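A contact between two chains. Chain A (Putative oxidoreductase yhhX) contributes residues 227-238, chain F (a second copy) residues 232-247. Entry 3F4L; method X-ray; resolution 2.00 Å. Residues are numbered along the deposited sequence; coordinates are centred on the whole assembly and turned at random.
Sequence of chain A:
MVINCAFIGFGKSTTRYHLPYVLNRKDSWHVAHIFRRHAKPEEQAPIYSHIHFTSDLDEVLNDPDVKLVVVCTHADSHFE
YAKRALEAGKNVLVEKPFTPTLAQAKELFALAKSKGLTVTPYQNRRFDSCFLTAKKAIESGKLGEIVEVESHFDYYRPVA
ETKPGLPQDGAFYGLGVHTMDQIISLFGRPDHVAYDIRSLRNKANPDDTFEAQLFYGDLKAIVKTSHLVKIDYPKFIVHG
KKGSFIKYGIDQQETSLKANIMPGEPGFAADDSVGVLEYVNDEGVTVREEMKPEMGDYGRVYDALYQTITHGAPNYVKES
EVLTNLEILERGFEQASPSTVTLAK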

# COMPACT_ATOMS: atom_id res chain seq x y z
N HIS A 227 11.79 5.02 -6.82
CA HIS A 227 13.22 5.31 -6.69
C HIS A 227 13.39 6.38 -5.62
O HIS A 227 14.45 7.00 -5.51
CB HIS A 227 13.81 5.81 -8.01
CG HIS A 227 13.92 4.75 -9.07
ND1 HIS A 227 12.83 4.17 -9.66
CD2 HIS A 227 15.01 4.16 -9.62
CE1 HIS A 227 13.23 3.26 -10.54
NE2 HIS A 227 14.55 3.24 -10.53
N LEU A 228 12.34 6.61 -4.83
CA LEU A 228 12.40 7.63 -3.78
C LEU A 228 11.95 7.11 -2.42
O LEU A 228 10.98 7.60 -1.85
CB LEU A 228 11.55 8.84 -4.20
CG LEU A 228 12.04 9.58 -5.45
CD1 LEU A 228 11.00 10.61 -5.86
CD2 LEU A 228 13.39 10.24 -5.17
N VAL A 229 12.66 6.10 -1.92
CA VAL A 229 12.33 5.48 -0.65
C VAL A 229 13.60 5.44 0.20
O VAL A 229 14.43 4.54 0.07
CB VAL A 229 11.77 4.05 -0.86
CG1 VAL A 229 11.56 3.33 0.48
CG2 VAL A 229 10.47 4.12 -1.63
N LYS A 230 13.75 6.43 1.07
CA LYS A 230 14.93 6.51 1.93
C LYS A 230 14.90 5.44 3.01
O LYS A 230 15.93 4.86 3.34
CB LYS A 230 15.01 7.90 2.56
CG LYS A 230 16.34 8.18 3.24
CD LYS A 230 17.51 8.09 2.25
CE LYS A 230 18.82 8.51 2.91
NZ LYS A 230 19.98 8.51 1.99
N ILE A 231 13.72 5.17 3.57
CA ILE A 231 13.60 4.13 4.59
C ILE A 231 12.76 3.02 3.97
O ILE A 231 11.56 3.18 3.76
CB ILE A 231 12.89 4.64 5.86
CG1 ILE A 231 13.73 5.72 6.54
CG2 ILE A 231 12.68 3.47 6.81
CD1 ILE A 231 13.02 6.39 7.70
N ASP A 232 13.40 1.88 3.69
CA ASP A 232 12.73 0.75 3.05
C ASP A 232 11.53 0.14 3.75
O ASP A 232 11.42 0.15 4.98
CB ASP A 232 13.73 -0.37 2.78
CG ASP A 232 14.50 -0.18 1.48
OD1 ASP A 232 13.88 0.21 0.47
OD2 ASP A 232 15.72 -0.41 1.47
N TYR A 233 10.62 -0.38 2.93
CA TYR A 233 9.43 -1.07 3.40
C TYR A 233 9.90 -2.52 3.53
O TYR A 233 11.02 -2.87 3.17
CB TYR A 233 8.32 -1.10 2.34
CG TYR A 233 7.68 0.22 1.95
CD1 TYR A 233 8.30 1.10 1.06
CD2 TYR A 233 6.41 0.56 2.44
CE1 TYR A 233 7.67 2.28 0.66
CE2 TYR A 233 5.78 1.73 2.05
CZ TYR A 233 6.41 2.58 1.16
OH TYR A 233 5.76 3.74 0.77
N PRO A 234 9.04 -3.39 4.09
CA PRO A 234 9.47 -4.78 4.19
C PRO A 234 9.48 -5.23 2.71
O PRO A 234 8.79 -4.61 1.89
CB PRO A 234 8.33 -5.44 4.95
CG PRO A 234 7.87 -4.35 5.87
CD PRO A 234 7.90 -3.11 4.99
N LYS A 235 10.25 -6.26 2.38
CA LYS A 235 10.30 -6.77 1.00
C LYS A 235 8.96 -7.43 0.64
O LYS A 235 8.45 -7.28 -0.48
CB LYS A 235 11.44 -7.79 0.85
CG LYS A 235 11.53 -8.40 -0.55
CD LYS A 235 12.02 -7.40 -1.58
CE LYS A 235 11.71 -7.87 -3.01
NZ LYS A 235 10.24 -7.90 -3.24
N PHE A 236 8.40 -8.17 1.59
CA PHE A 236 7.09 -8.82 1.39
C PHE A 236 6.27 -8.73 2.66
O PHE A 236 6.80 -8.80 3.78
CB PHE A 236 7.22 -10.31 1.05
CG PHE A 236 7.71 -10.60 -0.34
CD1 PHE A 236 9.04 -10.94 -0.56
CD2 PHE A 236 6.85 -10.51 -1.43
CE1 PHE A 236 9.51 -11.20 -1.85
CE2 PHE A 236 7.30 -10.77 -2.72
CZ PHE A 236 8.63 -11.12 -2.93
N ILE A 237 4.96 -8.59 2.46
CA ILE A 237 4.01 -8.55 3.56
C ILE A 237 2.88 -9.46 3.10
O ILE A 237 2.44 -9.36 1.96
CB ILE A 237 3.42 -7.14 3.78
CG1 ILE A 237 4.50 -6.16 4.21
CG2 ILE A 237 2.33 -7.20 4.85
CD1 ILE A 237 3.98 -4.76 4.42
N VAL A 238 2.43 -10.36 3.97
CA VAL A 238 1.32 -11.25 3.63
C VAL A 238 0.39 -11.29 4.84
O VAL A 238 0.84 -11.53 5.96
CB VAL A 238 1.80 -12.70 3.36
CG1 VAL A 238 0.59 -13.58 3.02
CG2 VAL A 238 2.81 -12.73 2.24
N ASP F 232 1.00 -5.25 12.86
CA ASP F 232 0.74 -3.89 12.42
C ASP F 232 1.74 -3.24 11.48
O ASP F 232 2.95 -3.46 11.58
CB ASP F 232 0.58 -2.96 13.63
CG ASP F 232 -0.81 -3.05 14.27
OD1 ASP F 232 -1.81 -2.89 13.55
OD2 ASP F 232 -0.89 -3.27 15.50
N TYR F 233 1.21 -2.43 10.57
CA TYR F 233 2.02 -1.65 9.65
C TYR F 233 2.36 -0.43 10.51
O TYR F 233 1.87 -0.29 11.63
CB TYR F 233 1.19 -1.12 8.46
CG TYR F 233 0.65 -2.12 7.47
CD1 TYR F 233 -0.53 -2.81 7.73
CD2 TYR F 233 1.28 -2.32 6.24
CE1 TYR F 233 -1.08 -3.67 6.79
CE2 TYR F 233 0.72 -3.18 5.28
CZ TYR F 233 -0.46 -3.85 5.56
OH TYR F 233 -1.05 -4.68 4.64
N PRO F 234 3.19 0.49 9.97
CA PRO F 234 3.53 1.69 10.73
C PRO F 234 2.24 2.52 10.71
O PRO F 234 1.44 2.36 9.79
CB PRO F 234 4.62 2.34 9.88
CG PRO F 234 5.24 1.16 9.16
CD PRO F 234 4.03 0.36 8.77
N LYS F 235 2.02 3.37 11.71
CA LYS F 235 0.81 4.20 11.73
C LYS F 235 0.81 5.21 10.58
O LYS F 235 -0.22 5.45 9.95
CB LYS F 235 0.69 4.97 13.05
CG LYS F 235 -0.54 5.86 13.10
CD LYS F 235 -1.82 5.03 13.06
CE LYS F 235 -3.05 5.90 12.79
NZ LYS F 235 -2.96 6.58 11.46
N PHE F 236 1.97 5.81 10.33
CA PHE F 236 2.15 6.77 9.25
C PHE F 236 3.49 6.54 8.54
O PHE F 236 4.48 6.17 9.17
CB PHE F 236 2.12 8.22 9.76
CG PHE F 236 0.74 8.73 10.04
CD1 PHE F 236 0.26 8.80 11.35
CD2 PHE F 236 -0.07 9.16 9.01
CE1 PHE F 236 -1.01 9.31 11.62
CE2 PHE F 236 -1.35 9.66 9.26
CZ PHE F 236 -1.82 9.73 10.57
N ILE F 237 3.49 6.76 7.23
CA ILE F 237 4.69 6.63 6.42
C ILE F 237 4.66 7.80 5.46
O ILE F 237 3.65 8.01 4.78
CB ILE F 237 4.69 5.35 5.56
CG1 ILE F 237 4.65 4.11 6.45
CG2 ILE F 237 5.95 5.31 4.70
CD1 ILE F 237 4.61 2.81 5.64
N VAL F 238 5.74 8.57 5.41
CA VAL F 238 5.81 9.72 4.52
C VAL F 238 7.12 9.68 3.74
O VAL F 238 8.20 9.55 4.33
CB VAL F 238 5.73 11.06 5.30
CG1 VAL F 238 5.77 12.24 4.32
CG2 VAL F 238 4.45 11.12 6.12
N HIS F 239 7.02 9.73 2.42
CA HIS F 239 8.18 9.72 1.55
C HIS F 239 8.24 11.01 0.73
O HIS F 239 7.24 11.44 0.14
CB HIS F 239 8.15 8.50 0.61
CG HIS F 239 8.38 7.19 1.30
ND1 HIS F 239 9.48 6.94 2.08
CD2 HIS F 239 7.63 6.06 1.32
CE1 HIS F 239 9.41 5.71 2.56
NE2 HIS F 239 8.29 5.15 2.11
N GLY F 240 9.42 11.62 0.74
CA GLY F 240 9.66 12.85 0.01
C GLY F 240 10.93 12.65 -0.81
O GLY F 240 11.63 11.66 -0.62
N LYS F 241 11.23 13.58 -1.70
CA LYS F 241 12.41 13.46 -2.54
C LYS F 241 13.73 13.47 -1.78
O LYS F 241 14.74 12.97 -2.29
CB LYS F 241 12.42 14.57 -3.59
CG LYS F 241 11.35 14.38 -4.63
CD LYS F 241 11.40 15.45 -5.71
CE LYS F 241 10.43 15.08 -6.83
NZ LYS F 241 10.31 16.17 -7.83
N LYS F 242 13.73 14.03 -0.58
CA LYS F 242 14.94 14.12 0.23
C LYS F 242 14.98 13.15 1.41
O LYS F 242 16.02 12.99 2.04
CB LYS F 242 15.12 15.55 0.74
CG LYS F 242 15.07 16.63 -0.34
CD LYS F 242 15.26 18.02 0.28
CE LYS F 242 14.86 19.14 -0.69
NZ LYS F 242 15.70 19.16 -1.92
N GLY F 243 13.85 12.51 1.72
CA GLY F 243 13.87 11.60 2.84
C GLY F 243 12.54 10.98 3.22
O GLY F 243 11.51 11.26 2.61
N SER F 244 12.58 10.14 4.25
CA SER F 244 11.40 9.44 4.73
C SER F 244 11.15 9.65 6.21
O SER F 244 12.08 9.91 6.98
CB SER F 244 11.55 7.94 4.48
OG SER F 244 11.65 7.64 3.10
N PHE F 245 9.89 9.51 6.59
CA PHE F 245 9.43 9.61 7.98
C PHE F 245 8.58 8.36 8.24
O PHE F 245 7.68 8.05 7.46
CB PHE F 245 8.53 10.84 8.17
CG PHE F 245 7.80 10.85 9.50
CD1 PHE F 245 8.46 11.22 10.67
CD2 PHE F 245 6.46 10.49 9.58
CE1 PHE F 245 7.80 11.22 11.90
CE2 PHE F 245 5.79 10.49 10.81
CZ PHE F 245 6.46 10.86 11.97
N ILE F 246 8.88 7.66 9.34
CA ILE F 246 8.11 6.47 9.72
C ILE F 246 7.68 6.60 11.18
O ILE F 246 8.49 6.96 12.04
CB ILE F 246 8.94 5.18 9.57
CG1 ILE F 246 9.48 5.05 8.14
CG2 ILE F 246 8.08 3.97 9.91
CD1 ILE F 246 8.41 4.85 7.09
N LYS F 247 6.40 6.31 11.46
CA LYS F 247 5.85 6.36 12.81
C LYS F 247 5.02 5.12 13.12
O LYS F 247 4.00 4.86 12.47
CB LYS F 247 4.96 7.59 12.99
CG LYS F 247 4.20 7.66 14.33
CD LYS F 247 5.14 7.76 15.51
CE LYS F 247 4.42 8.19 16.79
NZ LYS F 247 3.42 7.20 17.29
O HOH W 1 12.19 8.68 0.29
O HOH W 2 8.96 2.61 3.78

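A loop of chain A, and Ile237(A) in the strand that follows it, pack against a β-hairpin of chain F, and the contact buries 602 Å² summed over both sides. In the hairpin, strands 236-240 and 243-247 are paired by backbone hydrogen bonds, among them Val238(F) N to Phe245(F) O (2.9 Å) and Phe245(F) N to Val238(F) O (2.8 Å). The alternation of the strands sends the CA-to-CB bonds of Ile237(F), His239(F), Ser244(F) and Ile246(F) toward chain A, while those of Val238(F) and Phe245(F) point away.

His239(F) and Ser244(F) form the polar centre. Both have chi1 in the m well (-70° and -63°), and chi2 of -55° in the histidine brings its ND1 to 2.5 Å from Ser244(F) OG, a very short hydrogen bond in which either atom could be the donor. The serine hydroxyl also accepts a weak hydrogen bond from the backbone, Ile231(A) N to Ser244(F) OG at 3.3 Å and 154°. A small side chain suits this place, because the chain A backbone passes directly over it and Ile231(A) CG1 packs 3.7 Å from Ser244(F) CB.

The imidazole is enclosed on several sides. Val229(A) CA lies over one face of the ring, and Val229(A) CG1, with chi1 t, comes 3.8 Å from His239(F) CE1. At the ring edge, Ile231(A) O is 3.5 Å from His239(F) CE1, and Tyr233(A) OH is 3.0 Å from His239(F) CD2 and 3.2 Å from His239(F) NE2. The CA-to-CB bond of Tyr233(A) points sideways, but with chi1 at -66° and chi2 at 79° the long side chain carries its hydroxyl to the histidine; the two rings meet obliquely, with centroids 5.1 Å apart and planes at 55°.

Two waters bridge the stretches. Water 1 donates to Leu228(A) O (2.7 Å, weak) and Gly240(F) O (3.2 Å) and accepts from Lys230(A) N (2.8 Å), tying the loop backbone to the end of the first strand. Water 2 donates to Ile231(A) O (2.7 Å) and hydrogen-bonds His239(F) NE2 (3.1 Å).

Carbon-to-carbon contacts flank this centre. Leu228(A), m,t, points toward the hairpin, and its CD1 lies 4.0 Å from Lys241(F) CG, using the aliphatic part of that extended lysine. Lys230(A) starts toward chain F, its CB 3.9 Å from Gly243(F) CA; the t,p,t,t conformation then leads the chain away, and the amine is hydrogen-bonded elsewhere in the structure. Ile231(A), also m,t, sets CG2 3.8 Å from Ile246(F) CG1, the latter residue being m,m. Farther along, the same pairing occurs in both directions: Tyr233(A) CE2 meets Ile237(F) CD1 at 3.9 Å, and Ile237(A) CD1 meets Tyr233(F) CE2 at 3.7 Å. Both isoleucines are m,t, which extends CD1 to the tyrosine of the other copy, and both tyrosines have nearly identical chi angles.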